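Local coordinates for protein vanadium-dependent haloperoxidase (Zobellia galactanivorans, PDB 4CIT) that acts as a vanadium-dependent iodoperoxidase, probably using its vanadate cofactor and hydrogen peroxide to oxidise iodide, at residues A[68-73]-A[115-120]; A[92-98]-A[162-166]; A[166-172]-A[206-212]. The contacts are given in a common frame with arbitrary orientation. Numbering follows the deposited sequence.

Contact 1 of 3, residues A[68-73]-A[115-120]; sequences YPNVAA and AHMELS
Two helices of the largely helical haloperoxidase fold, 59-80 and 108-123, run nearly antiparallel here. The axes of the short segments 68-73 and 115-120 come within 8.0 Å at 154°, a close approach, consistent with Pro-69, Ala-72 and Ala-115 at the interface. Both segments are helical throughout, although the first is kinked at Pro-69, whose nitrogen has no proton to give to the preceding turn. Tyr-68 (chi1 m) turns its ring away from helix 108-123, toward the hydroxyl's partner Asp-170, and only its carbonyl O comes near, 4.0 Å from Leu-119 CD1. Pro-69 is the centre of the contact: its CA lies 4.4 Å from that of His-116, the closest CA pair of the two segments. Its CB sits over the imidazole face of His-116, 3.7 Å from the ring centroid in a CH-pi contact, while its CG reaches Leu-119 CB at 3.9 Å and Ser-120 OG at 3.5 Å. Asn-70 (chi1 m) starts away from the partner helix, but its OD1 returns to 3.1 Å from His-116 NE2. One turn after Tyr-68, Ala-72 CB meets Leu-119 CD1 at 3.5 Å and Ala-115 CB at 4.2 Å. Ala-73 CB closes the patch at 4.5 Å from His-116 CB. The t rotamer of His-116 brings its ring to Pro-69. With His-116 ND1 bonded to Ser-44 of helix 38-55 and Ser-120 OG donating to His-116 O (2.9 Å) in its own helix, the buried interface is mainly apolar: Pro-69 covers one imidazole face, and Ala-72, Ala-115 and Leu-119 pack together beside it.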
loop_
_atom_site.group_PDB
_atom_site.type_symbol
_atom_site.label_atom_id
_atom_site.label_comp_id
_atom_site.label_asym_id
_atom_site.label_seq_id
_atom_site.Cartn_x
_atom_site.Cartn_y
_atom_site.Cartn_z
ATOM N N TYR A 68 2.080 -6.715 7.772
ATOM C CA TYR A 68 2.375 -7.650 8.816
ATOM C C TYR A 68 3.883 -8.026 8.940
ATOM O O TYR A 68 4.415 -8.078 10.049
ATOM C CB TYR A 68 1.548 -8.920 8.727
ATOM C CG TYR A 68 0.149 -8.702 9.253
ATOM C CD1 TYR A 68 -0.100 -8.548 10.642
ATOM C CD2 TYR A 68 -0.904 -8.706 8.402
ATOM C CE1 TYR A 68 -1.407 -8.387 11.137
ATOM C CE2 TYR A 68 -2.218 -8.495 8.861
ATOM C CZ TYR A 68 -2.472 -8.364 10.221
ATOM O OH TYR A 68 -3.743 -8.218 10.658
ATOM N N PRO A 69 4.559 -8.312 7.839
ATOM C CA PRO A 69 5.961 -8.644 7.968
ATOM C C PRO A 69 6.815 -7.460 8.473
ATOM O O PRO A 69 7.748 -7.654 9.248
ATOM C CB PRO A 69 6.339 -9.039 6.564
ATOM C CG PRO A 69 5.042 -9.532 5.941
ATOM C CD PRO A 69 4.097 -8.487 6.427
ATOM N N ASN A 70 6.493 -6.236 8.077
ATOM C CA ASN A 70 7.159 -5.104 8.671
ATOM C C ASN A 70 6.913 -4.973 10.131
ATOM O O ASN A 70 7.867 -4.668 10.902
ATOM C CB ASN A 70 6.792 -3.802 7.932
ATOM C CG ASN A 70 7.388 -3.756 6.562
ATOM O OD1 ASN A 70 8.557 -4.221 6.336
ATOM N ND2 ASN A 70 6.718 -3.027 5.663
ATOM N N VAL A 71 5.677 -5.183 10.622
ATOM C CA VAL A 71 5.408 -5.087 12.048
ATOM C C VAL A 71 6.263 -6.075 12.799
ATOM O O VAL A 71 6.805 -5.725 13.884
ATOM C CB VAL A 71 3.872 -5.246 12.368
ATOM C CG1 VAL A 71 3.573 -5.404 13.831
ATOM C CG2 VAL A 71 3.115 -4.063 11.804
ATOM N N ALA A 72 6.326 -7.334 12.308
ATOM C CA ALA A 72 7.190 -8.326 12.959
ATOM C C ALA A 72 8.668 -7.919 13.109
ATOM O O ALA A 72 9.256 -7.984 14.204
ATOM C CB ALA A 72 7.070 -9.706 12.268
ATOM N N ALA A 73 9.248 -7.448 12.008
ATOM C CA ALA A 73 10.612 -6.946 12.061
ATOM C C ALA A 73 10.788 -5.757 12.942
ATOM O O ALA A 73 11.743 -5.682 13.758
ATOM C CB ALA A 73 11.024 -6.596 10.674
ATOM N N ALA A 115 12.244 -12.939 10.290
ATOM C CA ALA A 115 10.769 -12.761 10.570
ATOM C C ALA A 115 10.005 -12.204 9.338
ATOM O O ALA A 115 8.902 -12.704 8.975
ATOM C CB ALA A 115 10.595 -11.906 11.796
ATOM N N HIS A 116 10.588 -11.169 8.728
ATOM C CA HIS A 116 9.973 -10.488 7.564
ATOM C C HIS A 116 9.767 -11.527 6.416
ATOM O O HIS A 116 8.680 -11.637 5.843
ATOM C CB HIS A 116 10.820 -9.329 7.126
ATOM C CG HIS A 116 10.170 -8.479 6.116
ATOM N ND1 HIS A 116 10.057 -8.851 4.797
ATOM C CD2 HIS A 116 9.543 -7.272 6.233
ATOM C CE1 HIS A 116 9.339 -7.930 4.155
ATOM N NE2 HIS A 116 9.050 -6.954 5.000
ATOM N N MET A 117 10.834 -12.297 6.099
ATOM C CA MET A 117 10.723 -13.253 5.026
ATOM C C MET A 117 9.738 -14.340 5.337
ATOM O O MET A 117 8.981 -14.769 4.480
ATOM C CB MET A 117 12.090 -13.845 4.670
ATOM C CG MET A 117 13.057 -12.859 4.141
ATOM S SD MET A 117 14.660 -13.489 3.441
ATOM C CE MET A 117 15.359 -14.144 4.966
ATOM N N GLU A 118 9.758 -14.845 6.573
ATOM C CA GLU A 118 8.859 -15.944 6.901
ATOM C C GLU A 118 7.375 -15.516 6.798
ATOM O O GLU A 118 6.557 -16.194 6.202
ATOM C CB GLU A 118 9.094 -16.375 8.400
ATOM C CG GLU A 118 8.052 -17.297 9.013
ATOM C CD GLU A 118 7.862 -18.632 8.337
ATOM O OE1 GLU A 118 8.688 -19.058 7.540
ATOM O OE2 GLU A 118 6.742 -19.202 8.473
ATOM N N LEU A 119 7.027 -14.317 7.319
ATOM C CA LEU A 119 5.637 -13.861 7.203
ATOM C C LEU A 119 5.270 -13.498 5.783
ATOM O O LEU A 119 4.148 -13.803 5.353
ATOM C CB LEU A 119 5.339 -12.699 8.141
ATOM C CG LEU A 119 5.440 -13.172 9.567
ATOM C CD1 LEU A 119 5.157 -12.027 10.418
ATOM C CD2 LEU A 119 4.416 -14.228 9.926
ATOM N N SER A 120 6.198 -12.899 5.061
ATOM C CA SER A 120 5.970 -12.608 3.656
ATOM C C SER A 120 5.610 -13.928 2.874
ATOM O O SER A 120 4.663 -13.964 2.127
ATOM C CB SER A 120 7.125 -11.966 3.033
ATOM O OG SER A 120 7.316 -10.662 3.523
#

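Contact 2 of 3, residues A[92-98]-A[162-166]; sequences NGLTAIP and HIGEW
Two ring nitrogens, one helical turn apart, hold an extended loop along the last turns of helix 146-167. Trp-166 NE1 donates to Asn-92 O at 2.9 Å (165°), and His-162 NE2 donates to Thr-95 O at 3.1 Å (154°). This is loop-on-helix packing in a mainly helical fold: 92-98, part of the connection between helices 59-80 and 108-123, has no regular secondary structure and runs against the helix's N-to-C direction, with CA pairs Leu-94 to Trp-166 at 6.6 Å and Ile-97 to His-162 at 6.5 Å. Gly-93 turns the chain with phi/psi 84/-7; a CB there would lie a tight 3.3 Å from Trp-166 NE1. From Leu-94 onward the backbone is extended. Both aromatic residues use the t rotamer at chi1, so their rings reach out to the loop. Leu-94 (t, p) lays CD1 over the six-membered ring of Trp-166, 3.9 Å from its centroid, and Ile-97 CA covers the His-162 ring at 4.2 Å from the centroid. Pro-98 CD touches His-162 CB at 3.9 Å. Between the two rings, Ile-163 (m, m) raises its CD1 to 3.9 Å from both Leu-94 CD1 and Ile-97 CG2.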
loop_
_atom_site.group_PDB
_atom_site.type_symbol
_atom_site.label_atom_id
_atom_site.label_comp_id
_atom_site.label_asym_id
_atom_site.label_seq_id
_atom_site.Cartn_x
_atom_site.Cartn_y
_atom_site.Cartn_z
ATOM N N ASN A 92 -4.326 -2.621 17.034
ATOM C CA ASN A 92 -5.431 -3.420 17.570
ATOM C C ASN A 92 -5.143 -4.893 17.779
ATOM O O ASN A 92 -4.816 -5.565 16.844
ATOM C CB ASN A 92 -6.644 -3.251 16.602
ATOM C CG ASN A 92 -7.171 -1.759 16.584
ATOM O OD1 ASN A 92 -7.131 -1.054 17.627
ATOM N ND2 ASN A 92 -7.710 -1.336 15.469
ATOM N N GLY A 93 -5.244 -5.368 19.019
ATOM C CA GLY A 93 -5.028 -6.785 19.350
ATOM C C GLY A 93 -3.537 -7.230 19.576
ATOM O O GLY A 93 -3.326 -8.372 19.834
ATOM N N LEU A 94 -2.576 -6.389 19.339
ATOM C CA LEU A 94 -1.189 -6.794 19.331
ATOM C C LEU A 94 -0.639 -6.701 20.753
ATOM O O LEU A 94 -0.681 -5.659 21.415
ATOM C CB LEU A 94 -0.388 -5.874 18.472
ATOM C CG LEU A 94 1.117 -6.212 18.435
ATOM C CD1 LEU A 94 1.364 -7.612 17.935
ATOM C CD2 LEU A 94 1.848 -5.155 17.610
ATOM N N THR A 95 -0.169 -7.860 21.209
ATOM C CA THR A 95 0.565 -7.996 22.471
ATOM C C THR A 95 2.052 -8.176 22.329
ATOM O O THR A 95 2.609 -8.322 21.229
ATOM C CB THR A 95 0.045 -9.209 23.305
ATOM O OG1 THR A 95 0.297 -10.418 22.583
ATOM C CG2 THR A 95 -1.467 -9.025 23.666
ATOM N N ALA A 96 2.735 -8.109 23.462
ATOM C CA ALA A 96 4.220 -8.139 23.416
ATOM C C ALA A 96 4.815 -9.398 22.785
ATOM O O ALA A 96 4.427 -10.563 23.092
ATOM C CB ALA A 96 4.799 -7.835 24.783
ATOM N N ILE A 97 5.817 -9.198 21.923
ATOM C CA ILE A 97 6.579 -10.341 21.366
ATOM C C ILE A 97 7.462 -10.979 22.440
ATOM O O ILE A 97 7.816 -10.333 23.426
ATOM C CB ILE A 97 7.454 -10.010 20.156
ATOM C CG1 ILE A 97 8.464 -8.903 20.426
ATOM C CG2 ILE A 97 6.581 -9.624 18.893
ATOM C CD1 ILE A 97 9.631 -8.902 19.458
ATOM N N PRO A 98 7.847 -12.228 22.199
ATOM C CA PRO A 98 8.798 -12.839 23.083
ATOM C C PRO A 98 10.085 -12.058 23.070
ATOM O O PRO A 98 10.495 -11.619 22.009
ATOM C CB PRO A 98 9.047 -14.235 22.441
ATOM C CG PRO A 98 7.946 -14.451 21.502
ATOM C CD PRO A 98 7.305 -13.155 21.195
ATOM N N HIS A 162 4.531 -15.517 16.720
ATOM C CA HIS A 162 3.691 -14.707 17.571
ATOM C C HIS A 162 2.853 -13.788 16.702
ATOM O O HIS A 162 1.607 -13.620 16.896
ATOM C CB HIS A 162 4.507 -14.001 18.665
ATOM C CG HIS A 162 3.712 -13.019 19.483
ATOM N ND1 HIS A 162 3.080 -13.389 20.637
ATOM C CD2 HIS A 162 3.492 -11.681 19.341
ATOM C CE1 HIS A 162 2.451 -12.347 21.160
ATOM N NE2 HIS A 162 2.707 -11.283 20.396
ATOM N N ILE A 163 3.545 -13.088 15.820
ATOM C CA ILE A 163 2.875 -12.143 14.959
ATOM C C ILE A 163 1.876 -12.865 14.028
ATOM O O ILE A 163 0.723 -12.376 13.835
ATOM C CB ILE A 163 3.877 -11.332 14.167
ATOM C CG1 ILE A 163 4.763 -10.564 15.165
ATOM C CG2 ILE A 163 3.130 -10.508 13.120
ATOM C CD1 ILE A 163 4.106 -9.416 15.890
ATOM N N GLY A 164 2.246 -14.062 13.594
ATOM C CA GLY A 164 1.328 -14.922 12.790
ATOM C C GLY A 164 0.002 -15.267 13.498
ATOM O O GLY A 164 -1.055 -15.237 12.896
ATOM N N GLU A 165 0.056 -15.534 14.794
ATOM C CA GLU A 165 -1.129 -15.821 15.532
ATOM C C GLU A 165 -2.084 -14.618 15.514
ATOM O O GLU A 165 -3.273 -14.842 15.410
ATOM C CB GLU A 165 -0.862 -16.210 16.982
ATOM C CG GLU A 165 -0.245 -17.584 17.043
ATOM C CD GLU A 165 0.160 -17.991 18.481
ATOM O OE1 GLU A 165 -0.411 -17.448 19.467
ATOM O OE2 GLU A 165 1.042 -18.884 18.597
ATOM N N TRP A 166 -1.533 -13.415 15.688
ATOM C CA TRP A 166 -2.303 -12.169 15.698
ATOM C C TRP A 166 -2.853 -11.905 14.285
ATOM O O TRP A 166 -4.062 -11.541 14.172
ATOM C CB TRP A 166 -1.389 -11.039 16.123
ATOM C CG TRP A 166 -1.909 -9.666 15.933
ATOM C CD1 TRP A 166 -2.977 -9.086 16.546
ATOM C CD2 TRP A 166 -1.227 -8.666 15.239
ATOM N NE1 TRP A 166 -3.052 -7.784 16.196
ATOM C CE2 TRP A 166 -1.986 -7.478 15.384
ATOM C CE3 TRP A 166 -0.034 -8.669 14.485
ATOM C CZ2 TRP A 166 -1.617 -6.297 14.833
ATOM C CZ3 TRP A 166 0.334 -7.463 13.900
ATOM C CH2 TRP A 166 -0.439 -6.267 14.158
#

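Contact 3 of 3, residues A[166-172]-A[206-212]; sequences WMNKDNY and WNKIRPF
The guanidinium of Arg-210 lies flat on the Trp-166 indole, centres 3.8 Å apart and planes at 15°, a cation-pi stack, while NH1 and NH2 both donate to Trp-166 O at 3.0 Å. Asp-170 CB covers the opposite guanidinium face, 3.5 Å from Arg-210 NH2. The t, t, p course of Arg-210 delivers this group to the end of helix 146-167, where a type I beta turn, Met-167 to Asp-170, leads the chain out. Alongside runs 206-212, a 3-10 turn (206-208) followed by extended residues 209-211, part of the long connection toward helix 235-253 in this helical fold. Arg-210 N donates to Asp-170 O at 3.0 Å, and Asn-171, at positive phi (79°), sends ND2 to Lys-208 O, also at 3.0 Å. Asp-170 OD1 accepts from Tyr-172 N at 3.0 Å, an Asx turn; its OD2 pairs with Arg-64. One water joins Asp-170 OD2 to Arg-210 O. Tyr-172 CD1 meets Trp-206 CZ3 at 3.8 Å, and Trp-166 CH2 meets Phe-212 CE1 at 3.6 Å.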
loop_
_atom_site.group_PDB
_atom_site.type_symbol
_atom_site.label_atom_id
_atom_site.label_comp_id
_atom_site.label_asym_id
_atom_site.label_seq_id
_atom_site.Cartn_x
_atom_site.Cartn_y
_atom_site.Cartn_z
ATOM N N TRP A 166 -1.533 -13.415 15.688
ATOM C CA TRP A 166 -2.303 -12.169 15.698
ATOM C C TRP A 166 -2.853 -11.905 14.285
ATOM O O TRP A 166 -4.062 -11.541 14.172
ATOM C CB TRP A 166 -1.389 -11.039 16.123
ATOM C CG TRP A 166 -1.909 -9.666 15.933
ATOM C CD1 TRP A 166 -2.977 -9.086 16.546
ATOM C CD2 TRP A 166 -1.227 -8.666 15.239
ATOM N NE1 TRP A 166 -3.052 -7.784 16.196
ATOM C CE2 TRP A 166 -1.986 -7.478 15.384
ATOM C CE3 TRP A 166 -0.034 -8.669 14.485
ATOM C CZ2 TRP A 166 -1.617 -6.297 14.833
ATOM C CZ3 TRP A 166 0.334 -7.463 13.900
ATOM C CH2 TRP A 166 -0.439 -6.267 14.158
ATOM N N MET A 167 -2.028 -12.087 13.246
ATOM C CA MET A 167 -2.475 -11.791 11.857
ATOM C C MET A 167 -3.624 -12.726 11.466
ATOM O O MET A 167 -4.564 -12.363 10.739
ATOM C CB MET A 167 -1.250 -12.061 10.956
ATOM C CG MET A 167 -1.373 -12.223 9.490
ATOM S SD MET A 167 0.385 -12.498 8.877
ATOM C CE MET A 167 0.416 -14.310 8.707
ATOM N N ASN A 168 -3.594 -13.946 11.988
ATOM C CA ASN A 168 -4.618 -14.905 11.698
ATOM C C ASN A 168 -5.950 -14.694 12.433
ATOM O O ASN A 168 -6.874 -15.498 12.237
ATOM C CB ASN A 168 -4.153 -16.354 11.942
ATOM C CG ASN A 168 -3.145 -16.837 10.874
ATOM O OD1 ASN A 168 -3.097 -16.397 9.752
ATOM N ND2 ASN A 168 -2.318 -17.735 11.271
ATOM N N LYS A 169 -6.057 -13.658 13.265
ATOM C CA LYS A 169 -7.279 -13.295 13.907
ATOM C C LYS A 169 -7.916 -12.002 13.306
ATOM O O LYS A 169 -8.789 -11.435 13.900
ATOM C CB LYS A 169 -6.997 -13.081 15.386
ATOM C CG LYS A 169 -6.669 -14.381 16.137
ATOM C CD LYS A 169 -6.301 -14.006 17.557
ATOM C CE LYS A 169 -5.665 -15.131 18.372
ATOM N NZ LYS A 169 -6.628 -16.286 18.368
ATOM N N ASP A 170 -7.468 -11.590 12.134
ATOM C CA ASP A 170 -7.871 -10.309 11.560
ATOM C C ASP A 170 -9.084 -10.389 10.600
ATOM O O ASP A 170 -9.453 -9.423 9.960
ATOM C CB ASP A 170 -6.702 -9.644 10.845
ATOM C CG ASP A 170 -6.408 -10.200 9.467
ATOM O OD1 ASP A 170 -6.857 -11.287 9.069
ATOM O OD2 ASP A 170 -5.609 -9.506 8.776
ATOM N N ASN A 171 -9.716 -11.532 10.524
ATOM C CA ASN A 171 -10.910 -11.729 9.680
ATOM C C ASN A 171 -10.709 -11.943 8.229
ATOM O O ASN A 171 -11.675 -12.199 7.469
ATOM C CB ASN A 171 -11.996 -10.677 9.920
ATOM C CG ASN A 171 -13.423 -11.272 9.823
ATOM O OD1 ASN A 171 -13.692 -12.376 10.315
ATOM N ND2 ASN A 171 -14.345 -10.488 9.346
ATOM N N TYR A 172 -9.455 -11.920 7.774
ATOM C CA TYR A 172 -9.199 -12.147 6.346
ATOM C C TYR A 172 -9.668 -13.560 5.978
ATOM O O TYR A 172 -10.284 -13.786 4.952
ATOM C CB TYR A 172 -7.721 -12.051 6.055
ATOM C CG TYR A 172 -7.308 -12.376 4.672
ATOM C CD1 TYR A 172 -7.516 -11.452 3.661
ATOM C CD2 TYR A 172 -6.675 -13.574 4.353
ATOM C CE1 TYR A 172 -7.156 -11.708 2.365
ATOM C CE2 TYR A 172 -6.264 -13.851 3.029
ATOM C CZ TYR A 172 -6.570 -12.926 2.035
ATOM O OH TYR A 172 -6.236 -13.108 0.728
ATOM N N TRP A 206 -13.848 -5.895 2.286
ATOM C CA TRP A 206 -12.569 -5.468 2.881
ATOM C C TRP A 206 -12.813 -4.638 4.115
ATOM O O TRP A 206 -11.977 -4.684 5.031
ATOM C CB TRP A 206 -11.712 -4.720 1.880
ATOM C CG TRP A 206 -10.283 -4.738 2.183
ATOM C CD1 TRP A 206 -9.508 -3.702 2.617
ATOM C CD2 TRP A 206 -9.471 -5.907 2.229
ATOM N NE1 TRP A 206 -8.212 -4.146 2.885
ATOM C CE2 TRP A 206 -8.195 -5.518 2.695
ATOM C CE3 TRP A 206 -9.720 -7.294 1.965
ATOM C CZ2 TRP A 206 -7.158 -6.435 2.821
ATOM C CZ3 TRP A 206 -8.689 -8.199 2.119
ATOM C CH2 TRP A 206 -7.446 -7.779 2.593
ATOM N N ASN A 207 -13.996 -3.972 4.248
ATOM C CA ASN A 207 -14.330 -3.287 5.460
ATOM C C ASN A 207 -14.545 -4.143 6.684
ATOM O O ASN A 207 -14.759 -3.599 7.773
ATOM C CB ASN A 207 -15.437 -2.268 5.228
ATOM C CG ASN A 207 -16.736 -2.873 4.980
ATOM O OD1 ASN A 207 -16.840 -4.105 4.756
ATOM N ND2 ASN A 207 -17.800 -2.019 4.973
ATOM N N LYS A 208 -14.505 -5.459 6.503
ATOM C CA LYS A 208 -14.645 -6.385 7.642
ATOM C C LYS A 208 -13.314 -6.921 8.149
ATOM O O LYS A 208 -13.310 -7.717 9.090
ATOM C CB LYS A 208 -15.532 -7.544 7.251
ATOM C CG LYS A 208 -16.893 -7.125 6.820
ATOM C CD LYS A 208 -17.708 -6.518 7.883
ATOM C CE LYS A 208 -19.129 -6.185 7.357
ATOM N NZ LYS A 208 -19.461 -4.745 7.661
ATOM N N ILE A 209 -12.211 -6.455 7.584
ATOM C CA ILE A 209 -10.848 -6.826 8.055
ATOM C C ILE A 209 -10.586 -5.960 9.302
ATOM O O ILE A 209 -10.941 -4.785 9.363
ATOM C CB ILE A 209 -9.820 -6.493 6.948
ATOM C CG1 ILE A 209 -10.135 -7.280 5.630
ATOM C CG2 ILE A 209 -8.423 -6.805 7.511
ATOM C CD1 ILE A 209 -10.051 -8.773 5.801
ATOM N N ARG A 210 -9.939 -6.521 10.310
ATOM C CA ARG A 210 -9.478 -5.751 11.451
ATOM C C ARG A 210 -8.538 -4.649 11.081
ATOM O O ARG A 210 -7.448 -4.916 10.567
ATOM C CB ARG A 210 -8.770 -6.698 12.408
ATOM C CG ARG A 210 -8.369 -6.050 13.771
ATOM C CD ARG A 210 -7.511 -6.944 14.594
ATOM N NE ARG A 210 -6.284 -7.336 13.877
ATOM C CZ ARG A 210 -5.602 -8.445 14.067
ATOM N NH1 ARG A 210 -5.957 -9.326 14.972
ATOM N NH2 ARG A 210 -4.512 -8.630 13.409
ATOM N N PRO A 211 -8.892 -3.383 11.346
ATOM C CA PRO A 211 -7.885 -2.364 11.090
ATOM C C PRO A 211 -6.725 -2.388 12.096
ATOM O O PRO A 211 -6.861 -2.922 13.230
ATOM C CB PRO A 211 -8.660 -1.059 11.252
ATOM C CG PRO A 211 -10.049 -1.390 11.566
ATOM C CD PRO A 211 -10.118 -2.852 11.928
ATOM N N PHE A 212 -5.558 -1.925 11.695
ATOM C CA PHE A 212 -4.422 -1.805 12.642
ATOM C C PHE A 212 -4.549 -0.724 13.678
ATOM O O PHE A 212 -4.226 -0.939 14.854
ATOM C CB PHE A 212 -3.128 -1.559 11.833
ATOM C CG PHE A 212 -2.638 -2.752 11.085
ATOM C CD1 PHE A 212 -2.020 -3.824 11.743
ATOM C CD2 PHE A 212 -2.817 -2.874 9.717
ATOM C CE1 PHE A 212 -1.532 -4.902 11.011
ATOM C CE2 PHE A 212 -2.391 -4.010 8.995
ATOM C CZ PHE A 212 -1.659 -4.994 9.662
HETATM O O HOH W 1 -8.873 -9.979 16.342
HETATM O O HOH W 2 -5.420 -6.314 8.622
#

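Contact 1 is fully buried, whereas contacts 2 and 3 are only partly so. Helix pairing in contact 1 relies mainly on apolar packing; the irregular chains of the other two are held largely through backbone carbonyls, and only contact 3 places an arginine on an indole. Trp-166 belongs to both contacts 2 and 3, giving NE1 to one loop and its carbonyl to the other. Those loops also meet directly: Asn-92 N lies 2.8 Å from Phe-212 O, a probable hydrogen bond. Tyr-68 carries contact 1 into this cluster, its ring edge-to-face with Trp-166 and its OH 2.9 Å from Asp-170 OD2, while Ala-72 and Leu-119 both pack on Ile-163 of contact 2.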